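Local atomic coordinates of type III secretion system effector protein ExoU (Pseudomonas fluorescens, PDB entry 4QMK), a protein that probably acts as a patatin-like phospholipase toxin, delivered by type III secretion and directed to the plasma membrane through phosphatidylinositol 4,5-bisphosphate. Residues L152-R157 with F251-Q256; A332-E338 with Q381-L387; N442-M446 with R515-D519. All blocks are in the same frame, centred on the assembly; numbering follows the deposited sequence.

Contact 1 of 3, residues L152-R157 with F251-Q256; sequences LGKLVR and FDGRPQ
G153 in the last turns of helix 140-157 meets F251 at the start of a type I' turn (F251 to R254) with their CA atoms only 4.6 Å apart, and F251 CB rests 3.7 Å from G153 CA. The reach across is made by R157. Its chain bends at the third torsion (chi3 -77°), which brings the guanidinium edge to F251 O and Q256 OE1. R157 NH2 points in the guanidinium plane at F251 O, 2.5 Å away, while R157 NH1 takes Q256 OE1, also at 2.5 Å, along a more bent path (137° at the hydrogen); both lengths are short for N...O and doubtful in detail at this resolution. R157 NH2 and R254 N approach F251 O from opposite sides of its carbonyl plane. R254 lays its aliphatic chain across the guanidinium of R157, the two NE atoms 3.3 Å apart with no bond between them; its far end is held by T640. D252 OD2 forms a long salt bridge of 3.9 Å with R157 NH2. L152 CB packs against F251 CD1, and leucines of helix 166-173 cover L152. Two neutral oxygens hold the buried R157 directly, while D252 probably adds a weaker, longer-range balance to the charges of R157 and R254.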
loop_
_atom_site.group_PDB
_atom_site.type_symbol
_atom_site.label_atom_id
_atom_site.label_comp_id
_atom_site.label_asym_id
_atom_site.label_seq_id
_atom_site.Cartn_x
_atom_site.Cartn_y
_atom_site.Cartn_z
ATOM N N LEU A 152 17.662 3.157 -11.214
ATOM C CA LEU A 152 16.569 2.236 -11.030
ATOM C C LEU A 152 16.891 0.802 -11.344
ATOM O O LEU A 152 16.336 -0.131 -10.722
ATOM C CB LEU A 152 15.379 2.647 -11.886
ATOM C CG LEU A 152 14.556 3.754 -11.288
ATOM C CD1 LEU A 152 13.501 4.202 -12.280
ATOM C CD2 LEU A 152 13.925 3.279 -10.001
ATOM N N GLY A 153 17.764 0.610 -12.318
ATOM C CA GLY A 153 18.110 -0.720 -12.732
ATOM C C GLY A 153 18.908 -1.384 -11.642
ATOM O O GLY A 153 18.616 -2.505 -11.250
ATOM N N LYS A 154 19.910 -0.666 -11.145
ATOM C CA LYS A 154 20.740 -1.196 -10.092
ATOM C C LYS A 154 19.926 -1.565 -8.848
ATOM O O LYS A 154 19.946 -2.711 -8.375
ATOM C CB LYS A 154 21.821 -0.191 -9.736
ATOM C CG LYS A 154 22.971 -0.253 -10.684
ATOM C CD LYS A 154 23.733 1.056 -10.755
ATOM C CE LYS A 154 24.944 0.892 -11.667
ATOM N NZ LYS A 154 25.490 2.206 -12.084
ATOM N N LEU A 155 19.171 -0.597 -8.359
ATOM C CA LEU A 155 18.468 -0.773 -7.120
ATOM C C LEU A 155 17.609 -2.015 -7.129
ATOM O O LEU A 155 17.823 -2.934 -6.326
ATOM C CB LEU A 155 17.644 0.454 -6.819
ATOM C CG LEU A 155 18.434 1.681 -6.351
ATOM C CD1 LEU A 155 17.538 2.902 -6.432
ATOM C CD2 LEU A 155 18.959 1.533 -4.938
ATOM N N VAL A 156 16.734 -2.116 -8.120
ATOM C CA VAL A 156 15.759 -3.222 -8.128
ATOM C C VAL A 156 16.341 -4.620 -8.304
ATOM O O VAL A 156 15.801 -5.596 -7.731
ATOM C CB VAL A 156 14.683 -3.019 -9.196
ATOM C CG1 VAL A 156 13.687 -4.162 -9.222
ATOM C CG2 VAL A 156 13.936 -1.750 -8.879
ATOM N N ARG A 157 17.436 -4.720 -9.063
ATOM C CA ARG A 157 18.028 -6.021 -9.352
ATOM C C ARG A 157 18.899 -6.491 -8.190
ATOM O O ARG A 157 19.145 -7.662 -8.071
ATOM C CB ARG A 157 18.800 -6.011 -10.713
ATOM C CG ARG A 157 17.848 -5.999 -11.918
ATOM C CD ARG A 157 18.479 -6.333 -13.262
ATOM N NE ARG A 157 19.243 -5.216 -13.801
ATOM C CZ ARG A 157 18.763 -4.267 -14.619
ATOM N NH1 ARG A 157 17.502 -4.278 -15.038
ATOM N NH2 ARG A 157 19.563 -3.287 -15.034
ATOM N N PHE A 251 17.255 -0.258 -18.507
ATOM C CA PHE A 251 17.696 0.258 -17.253
ATOM C C PHE A 251 19.055 -0.314 -16.982
ATOM O O PHE A 251 19.180 -1.518 -16.786
ATOM C CB PHE A 251 16.732 -0.193 -16.177
ATOM C CG PHE A 251 15.300 0.320 -16.344
ATOM C CD1 PHE A 251 14.924 1.567 -15.859
ATOM C CD2 PHE A 251 14.330 -0.486 -16.878
ATOM C CE1 PHE A 251 13.624 2.011 -15.955
ATOM C CE2 PHE A 251 13.027 -0.049 -16.989
ATOM C CZ PHE A 251 12.673 1.201 -16.532
ATOM N N ASP A 252 20.082 0.536 -16.962
ATOM C CA ASP A 252 21.447 0.111 -16.659
ATOM C C ASP A 252 21.945 -0.973 -17.627
ATOM O O ASP A 252 22.627 -1.931 -17.218
ATOM C CB ASP A 252 21.541 -0.364 -15.187
ATOM C CG ASP A 252 22.963 -0.755 -14.773
ATOM O OD1 ASP A 252 23.897 0.025 -15.035
ATOM O OD2 ASP A 252 23.140 -1.846 -14.183
ATOM N N GLY A 253 21.582 -0.831 -18.901
ATOM C CA GLY A 253 22.021 -1.751 -19.947
ATOM C C GLY A 253 21.229 -3.040 -20.123
ATOM O O GLY A 253 21.545 -3.836 -21.014
ATOM N N ARG A 254 20.177 -3.243 -19.315
ATOM C CA ARG A 254 19.361 -4.458 -19.392
ATOM C C ARG A 254 17.871 -4.086 -19.570
ATOM O O ARG A 254 17.375 -3.215 -18.890
ATOM C CB ARG A 254 19.547 -5.274 -18.109
ATOM C CG ARG A 254 20.963 -5.739 -17.922
ATOM C CD ARG A 254 21.420 -5.889 -16.468
ATOM N NE ARG A 254 20.999 -7.135 -15.827
ATOM C CZ ARG A 254 21.749 -8.234 -15.748
ATOM N NH1 ARG A 254 22.978 -8.273 -16.272
ATOM N NH2 ARG A 254 21.265 -9.302 -15.132
ATOM N N PRO A 255 17.163 -4.789 -20.449
ATOM C CA PRO A 255 15.740 -4.606 -20.525
ATOM C C PRO A 255 15.008 -5.171 -19.321
ATOM O O PRO A 255 15.405 -6.234 -18.793
ATOM C CB PRO A 255 15.343 -5.403 -21.777
ATOM C CG PRO A 255 16.384 -6.464 -21.879
ATOM C CD PRO A 255 17.646 -5.837 -21.361
ATOM N N GLN A 256 13.947 -4.462 -18.914
ATOM C CA GLN A 256 13.042 -4.886 -17.830
ATOM C C GLN A 256 11.610 -4.807 -18.261
ATOM O O GLN A 256 11.208 -3.808 -18.778
ATOM C CB GLN A 256 13.147 -3.994 -16.590
ATOM C CG GLN A 256 14.444 -4.094 -15.854
ATOM C CD GLN A 256 14.514 -5.180 -14.789
ATOM O OE1 GLN A 256 15.399 -5.129 -13.981
ATOM N NE2 GLN A 256 13.560 -6.108 -14.747
#

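Contact 2 of 3, residues A332-E338 with Q381-L387; sequences ALIVKFE and QTVTLPL
L333 CD1 and V383 CG1 touch at 3.7 Å on one face of a parallel strand pair, and V335 carries the row on, its CG1 lying 3.8 Å from L385 CD1. V383 holds CG1 between its backbone N and carbonyl carbon (chi1 67°), which presents that methyl to L333. Further along, F337 and L385 run side by side, F337 CE2 to L385 CD1 at 4.0 Å. The other face holds I334, T382 and K336, where T382 OG1 faces I334 but bonds to F378 O. Backbone bonds stitch the strands in register, V383 N to I334 O at 2.9 Å and L385 N to K336 O at 2.8 Å among them. Side chains extend the pairing at both ends. Q381, just past helix 374-380, gives OE1 to A332 N at 2.8 Å. At the opposite end an extended E338 chain, with CG anti to its own N (chi1 -175°), carries OE2 to L387 N at 2.7 Å. This is the parallel part of the mixed sheet of the patatin-like fold, with strand 68-72 on the far side of 332-337. Helix 81-90 and helix 408-431 cover the hydrophobic row, and F337 lies near a probable GxSxG nucleophile elbow, its ring meeting F81.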
loop_
_atom_site.group_PDB
_atom_site.type_symbol
_atom_site.label_atom_id
_atom_site.label_comp_id
_atom_site.label_asym_id
_atom_site.label_seq_id
_atom_site.Cartn_x
_atom_site.Cartn_y
_atom_site.Cartn_z
ATOM N N ALA A 332 -7.336 -15.727 -26.964
ATOM C CA ALA A 332 -6.903 -14.369 -26.961
ATOM C C ALA A 332 -7.116 -13.770 -28.367
ATOM O O ALA A 332 -7.305 -14.512 -29.346
ATOM C CB ALA A 332 -5.448 -14.305 -26.608
ATOM N N LEU A 333 -7.101 -12.448 -28.448
ATOM C CA LEU A 333 -7.010 -11.784 -29.720
ATOM C C LEU A 333 -5.812 -10.877 -29.506
ATOM O O LEU A 333 -5.824 -10.002 -28.623
ATOM C CB LEU A 333 -8.259 -10.964 -30.034
ATOM C CG LEU A 333 -8.192 -10.176 -31.336
ATOM C CD1 LEU A 333 -7.987 -11.070 -32.533
ATOM C CD2 LEU A 333 -9.517 -9.472 -31.509
ATOM N N ILE A 334 -4.752 -11.095 -30.267
ATOM C CA ILE A 334 -3.529 -10.358 -30.063
ATOM C C ILE A 334 -3.409 -9.501 -31.241
ATOM O O ILE A 334 -3.399 -10.000 -32.360
ATOM C CB ILE A 334 -2.321 -11.334 -29.971
ATOM C CG1 ILE A 334 -2.524 -12.244 -28.759
ATOM C CG2 ILE A 334 -1.027 -10.552 -29.862
ATOM C CD1 ILE A 334 -1.655 -13.518 -28.725
ATOM N N VAL A 335 -3.301 -8.214 -31.056
ATOM C CA VAL A 335 -3.380 -7.284 -32.244
ATOM C C VAL A 335 -2.063 -6.670 -32.528
ATOM O O VAL A 335 -1.567 -5.934 -31.706
ATOM C CB VAL A 335 -4.391 -6.174 -31.993
ATOM C CG1 VAL A 335 -4.532 -5.304 -33.217
ATOM C CG2 VAL A 335 -5.733 -6.791 -31.638
ATOM N N LYS A 336 -1.472 -7.044 -33.667
ATOM C CA LYS A 336 -0.194 -6.508 -34.133
ATOM C C LYS A 336 -0.331 -5.739 -35.430
ATOM O O LYS A 336 -1.332 -5.812 -36.119
ATOM C CB LYS A 336 0.799 -7.629 -34.389
ATOM C CG LYS A 336 1.361 -8.173 -33.114
ATOM C CD LYS A 336 2.288 -9.358 -33.313
ATOM C CE LYS A 336 2.698 -9.876 -31.921
ATOM N NZ LYS A 336 3.701 -10.986 -31.901
ATOM N N PHE A 337 0.737 -5.056 -35.803
ATOM C CA PHE A 337 0.753 -4.339 -37.063
ATOM C C PHE A 337 1.700 -4.978 -38.100
ATOM O O PHE A 337 2.704 -5.596 -37.740
ATOM C CB PHE A 337 1.096 -2.900 -36.778
ATOM C CG PHE A 337 0.106 -2.227 -35.910
ATOM C CD1 PHE A 337 0.202 -2.322 -34.559
ATOM C CD2 PHE A 337 -0.945 -1.520 -36.466
ATOM C CE1 PHE A 337 -0.738 -1.699 -33.760
ATOM C CE2 PHE A 337 -1.880 -0.920 -35.692
ATOM C CZ PHE A 337 -1.780 -0.995 -34.335
ATOM N N GLU A 338 1.355 -4.793 -39.380
ATOM C CA GLU A 338 2.088 -5.353 -40.570
ATOM C C GLU A 338 3.630 -5.306 -40.596
ATOM O O GLU A 338 4.220 -4.301 -40.238
ATOM C CB GLU A 338 1.546 -4.671 -41.834
ATOM C CG GLU A 338 2.112 -5.237 -43.133
ATOM C CD GLU A 338 1.470 -4.642 -44.384
ATOM O OE1 GLU A 338 2.017 -4.849 -45.480
ATOM O OE2 GLU A 338 0.428 -3.974 -44.280
ATOM N N GLN A 381 -3.808 -17.036 -32.744
ATOM C CA GLN A 381 -4.678 -16.082 -32.128
ATOM C C GLN A 381 -4.271 -14.651 -32.405
ATOM O O GLN A 381 -4.802 -13.725 -31.804
ATOM C CB GLN A 381 -4.698 -16.341 -30.641
ATOM C CG GLN A 381 -5.537 -17.566 -30.326
ATOM C CD GLN A 381 -5.265 -18.174 -28.962
ATOM O OE1 GLN A 381 -5.413 -17.537 -27.922
ATOM N NE2 GLN A 381 -4.923 -19.414 -28.968
ATOM N N THR A 382 -3.291 -14.474 -33.289
ATOM C CA THR A 382 -2.734 -13.176 -33.559
ATOM C C THR A 382 -3.336 -12.649 -34.838
ATOM O O THR A 382 -3.447 -13.412 -35.791
ATOM C CB THR A 382 -1.222 -13.283 -33.752
ATOM O OG1 THR A 382 -0.613 -13.657 -32.502
ATOM C CG2 THR A 382 -0.655 -12.012 -34.228
ATOM N N VAL A 383 -3.720 -11.366 -34.863
ATOM C CA VAL A 383 -4.205 -10.750 -36.094
ATOM C C VAL A 383 -3.310 -9.564 -36.421
ATOM O O VAL A 383 -2.981 -8.732 -35.545
ATOM C CB VAL A 383 -5.709 -10.343 -35.987
ATOM C CG1 VAL A 383 -5.918 -9.233 -35.001
ATOM C CG2 VAL A 383 -6.268 -9.962 -37.332
ATOM N N THR A 384 -2.942 -9.464 -37.689
ATOM C CA THR A 384 -2.010 -8.422 -38.173
ATOM C C THR A 384 -2.737 -7.362 -39.005
ATOM O O THR A 384 -3.166 -7.617 -40.110
ATOM C CB THR A 384 -0.881 -9.063 -39.005
ATOM O OG1 THR A 384 -0.187 -10.032 -38.178
ATOM C CG2 THR A 384 0.087 -8.035 -39.475
ATOM N N LEU A 385 -2.896 -6.179 -38.437
ATOM C CA LEU A 385 -3.616 -5.129 -39.097
ATOM C C LEU A 385 -2.751 -4.614 -40.244
ATOM O O LEU A 385 -1.605 -4.286 -40.044
ATOM C CB LEU A 385 -3.949 -4.011 -38.122
ATOM C CG LEU A 385 -4.770 -4.379 -36.892
ATOM C CD1 LEU A 385 -5.185 -3.090 -36.188
ATOM C CD2 LEU A 385 -6.004 -5.197 -37.239
ATOM N N PRO A 386 -3.303 -4.571 -41.455
ATOM C CA PRO A 386 -2.539 -4.109 -42.606
ATOM C C PRO A 386 -2.346 -2.583 -42.637
ATOM O O PRO A 386 -3.256 -1.833 -42.302
ATOM C CB PRO A 386 -3.413 -4.539 -43.782
ATOM C CG PRO A 386 -4.794 -4.433 -43.248
ATOM C CD PRO A 386 -4.700 -4.868 -41.807
ATOM N N LEU A 387 -1.166 -2.147 -43.053
ATOM C CA LEU A 387 -0.859 -0.720 -43.156
ATOM C C LEU A 387 -0.703 -0.242 -44.590
ATOM O O LEU A 387 -0.569 0.950 -44.814
ATOM C CB LEU A 387 0.407 -0.386 -42.347
ATOM C CG LEU A 387 0.210 -0.500 -40.829
ATOM C CD1 LEU A 387 1.531 -0.420 -40.077
ATOM C CD2 LEU A 387 -0.761 0.568 -40.335
#

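Contact 3 of 3, residues N442-M446 with R515-D519; sequences NDAVM and RRPED
N442 sets its amide against the outer edge of the R515 guanidinium, the two groups nearly perpendicular, with planes 83° apart. R515 NH1 donates to N442 OD1 at 3.1 Å, but it stands well above the amide plane, 49° out of it, so the bond misses the usual lone-pair direction. CG of N442 is anti to the backbone N (chi1 180°), which sends the amide out from the helix toward the arginine. What fixes that arginine is D519, four residues on: R515 grips it side-on, R515 NE to D519 OD2 at 2.8 Å and R515 NH2 to D519 OD1 at 3.2 Å. The backbone N of R515 meets D519 OD2 on its anti side, so D519 OD2 binds both the backbone N and the NE of R515. E468 forms a salt bridge to R515 NH1 and F472 a cation-pi contact with the same guanidinium, both from helix 464-491. M446 SD comes up at the guanidinium edge, 3.7 Å from R515 NH2, while R516 NH1 sits over the centre of one face of the R515 guanidinium. Nearby, D443 OD1 and E518 OE1 stand 3.3 Å apart, a like-charge approach that may raise the proton affinity of one or both acids. M446 O also accepts from W522 NE1. This is a polar junction between two helix ends, centred on an arginine in the loop just before helix 517-526, in the largely helical C-terminal part.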
loop_
_atom_site.group_PDB
_atom_site.type_symbol
_atom_site.label_atom_id
_atom_site.label_comp_id
_atom_site.label_asym_id
_atom_site.label_seq_id
_atom_site.Cartn_x
_atom_site.Cartn_y
_atom_site.Cartn_z
ATOM N N ASN A 442 -16.357 -41.158 -19.213
ATOM C CA ASN A 442 -16.212 -40.512 -17.915
ATOM C C ASN A 442 -15.013 -39.550 -17.874
ATOM O O ASN A 442 -15.119 -38.469 -17.330
ATOM C CB ASN A 442 -16.101 -41.542 -16.820
ATOM C CG ASN A 442 -15.948 -40.925 -15.467
ATOM O OD1 ASN A 442 -16.837 -40.255 -14.990
ATOM N ND2 ASN A 442 -14.812 -41.118 -14.859
ATOM N N ASP A 443 -13.878 -39.955 -18.439
ATOM C CA ASP A 443 -12.679 -39.116 -18.464
ATOM C C ASP A 443 -12.876 -37.835 -19.279
ATOM O O ASP A 443 -12.353 -36.785 -18.931
ATOM C CB ASP A 443 -11.492 -39.899 -19.026
ATOM C CG ASP A 443 -10.997 -40.951 -18.080
ATOM O OD1 ASP A 443 -10.870 -40.663 -16.877
ATOM O OD2 ASP A 443 -10.735 -42.073 -18.536
ATOM N N ALA A 444 -13.648 -37.926 -20.347
ATOM C CA ALA A 444 -14.007 -36.750 -21.121
ATOM C C ALA A 444 -14.877 -35.820 -20.259
ATOM O O ALA A 444 -14.627 -34.617 -20.206
ATOM C CB ALA A 444 -14.733 -37.165 -22.390
ATOM N N VAL A 445 -15.846 -36.381 -19.533
ATOM C CA VAL A 445 -16.692 -35.572 -18.656
ATOM C C VAL A 445 -15.868 -34.919 -17.571
ATOM O O VAL A 445 -16.071 -33.745 -17.258
ATOM C CB VAL A 445 -17.803 -36.386 -18.016
ATOM C CG1 VAL A 445 -18.431 -35.640 -16.868
ATOM C CG2 VAL A 445 -18.841 -36.757 -19.042
ATOM N N MET A 446 -14.860 -35.623 -17.065
ATOM C CA MET A 446 -13.982 -35.036 -16.027
ATOM C C MET A 446 -13.179 -33.851 -16.569
ATOM O O MET A 446 -12.716 -32.993 -15.782
ATOM C CB MET A 446 -13.002 -36.075 -15.446
ATOM C CG MET A 446 -13.616 -37.277 -14.754
ATOM S SD MET A 446 -14.153 -37.010 -13.041
ATOM C CE MET A 446 -15.668 -36.087 -13.360
ATOM N N ARG A 515 -14.298 -42.660 -6.618
ATOM C CA ARG A 515 -14.500 -44.016 -7.128
ATOM C C ARG A 515 -13.137 -44.684 -7.438
ATOM O O ARG A 515 -13.052 -45.890 -7.557
ATOM C CB ARG A 515 -15.305 -43.962 -8.423
ATOM C CG ARG A 515 -16.653 -43.240 -8.310
ATOM C CD ARG A 515 -17.158 -42.773 -9.677
ATOM N NE ARG A 515 -16.329 -41.663 -10.192
ATOM C CZ ARG A 515 -16.517 -41.022 -11.361
ATOM N NH1 ARG A 515 -17.496 -41.360 -12.202
ATOM N NH2 ARG A 515 -15.684 -40.040 -11.689
ATOM N N ARG A 516 -12.093 -43.867 -7.525
ATOM C CA ARG A 516 -10.780 -44.291 -7.926
ATOM C C ARG A 516 -9.830 -43.166 -7.568
ATOM O O ARG A 516 -10.282 -42.093 -7.193
ATOM C CB ARG A 516 -10.749 -44.599 -9.434
ATOM C CG ARG A 516 -11.412 -43.531 -10.312
ATOM C CD ARG A 516 -11.441 -43.860 -11.810
ATOM N NE ARG A 516 -12.412 -44.880 -12.183
ATOM C CZ ARG A 516 -13.714 -44.666 -12.507
ATOM N NH1 ARG A 516 -14.276 -43.452 -12.502
ATOM N NH2 ARG A 516 -14.489 -45.699 -12.836
ATOM N N PRO A 517 -8.506 -43.396 -7.660
ATOM C CA PRO A 517 -7.520 -42.387 -7.252
ATOM C C PRO A 517 -7.564 -41.099 -8.055
ATOM O O PRO A 517 -7.282 -40.044 -7.508
ATOM C CB PRO A 517 -6.180 -43.109 -7.458
ATOM C CG PRO A 517 -6.511 -44.569 -7.339
ATOM C CD PRO A 517 -7.856 -44.681 -8.001
ATOM N N GLU A 518 -7.890 -41.168 -9.333
ATOM C CA GLU A 518 -8.031 -39.948 -10.157
ATOM C C GLU A 518 -9.042 -38.962 -9.541
ATOM O O GLU A 518 -8.865 -37.754 -9.649
ATOM C CB GLU A 518 -8.578 -40.256 -11.572
ATOM C CG GLU A 518 -7.725 -41.020 -12.585
ATOM C CD GLU A 518 -8.599 -41.756 -13.642
ATOM O OE1 GLU A 518 -9.764 -41.315 -13.862
ATOM O OE2 GLU A 518 -8.144 -42.768 -14.264
ATOM N N ASP A 519 -10.124 -39.473 -8.949
ATOM C CA ASP A 519 -11.186 -38.612 -8.398
ATOM C C ASP A 519 -10.673 -37.808 -7.241
ATOM O O ASP A 519 -11.132 -36.669 -7.025
ATOM C CB ASP A 519 -12.370 -39.446 -7.906
ATOM C CG ASP A 519 -13.171 -40.000 -9.006
ATOM O OD1 ASP A 519 -12.902 -39.600 -10.132
ATOM O OD2 ASP A 519 -14.078 -40.856 -8.763
#

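Followed from the N terminus, the chain makes three closures in series, none nesting or crossing another. Contact 1 closes the first, bringing the end of helix 140-157 onto the hairpin of strands 242-251 and 254-260 after an excursion about half helical. Contact 2 follows, closing a shorter loop with helix 374-380 in it as strand 382-389 pairs with 332-337. Both reach the same mixed sheet, contact 1 at its edge strand 254-260 and contact 2 across its parallel strands, nearest atoms about 16 Å apart. Contact 3 closes the last loop, mostly helix, on the other side of the chain's centre from contact 1, their centres about 48 Å apart; it ties helix 441-446 to the start of helix 517-526.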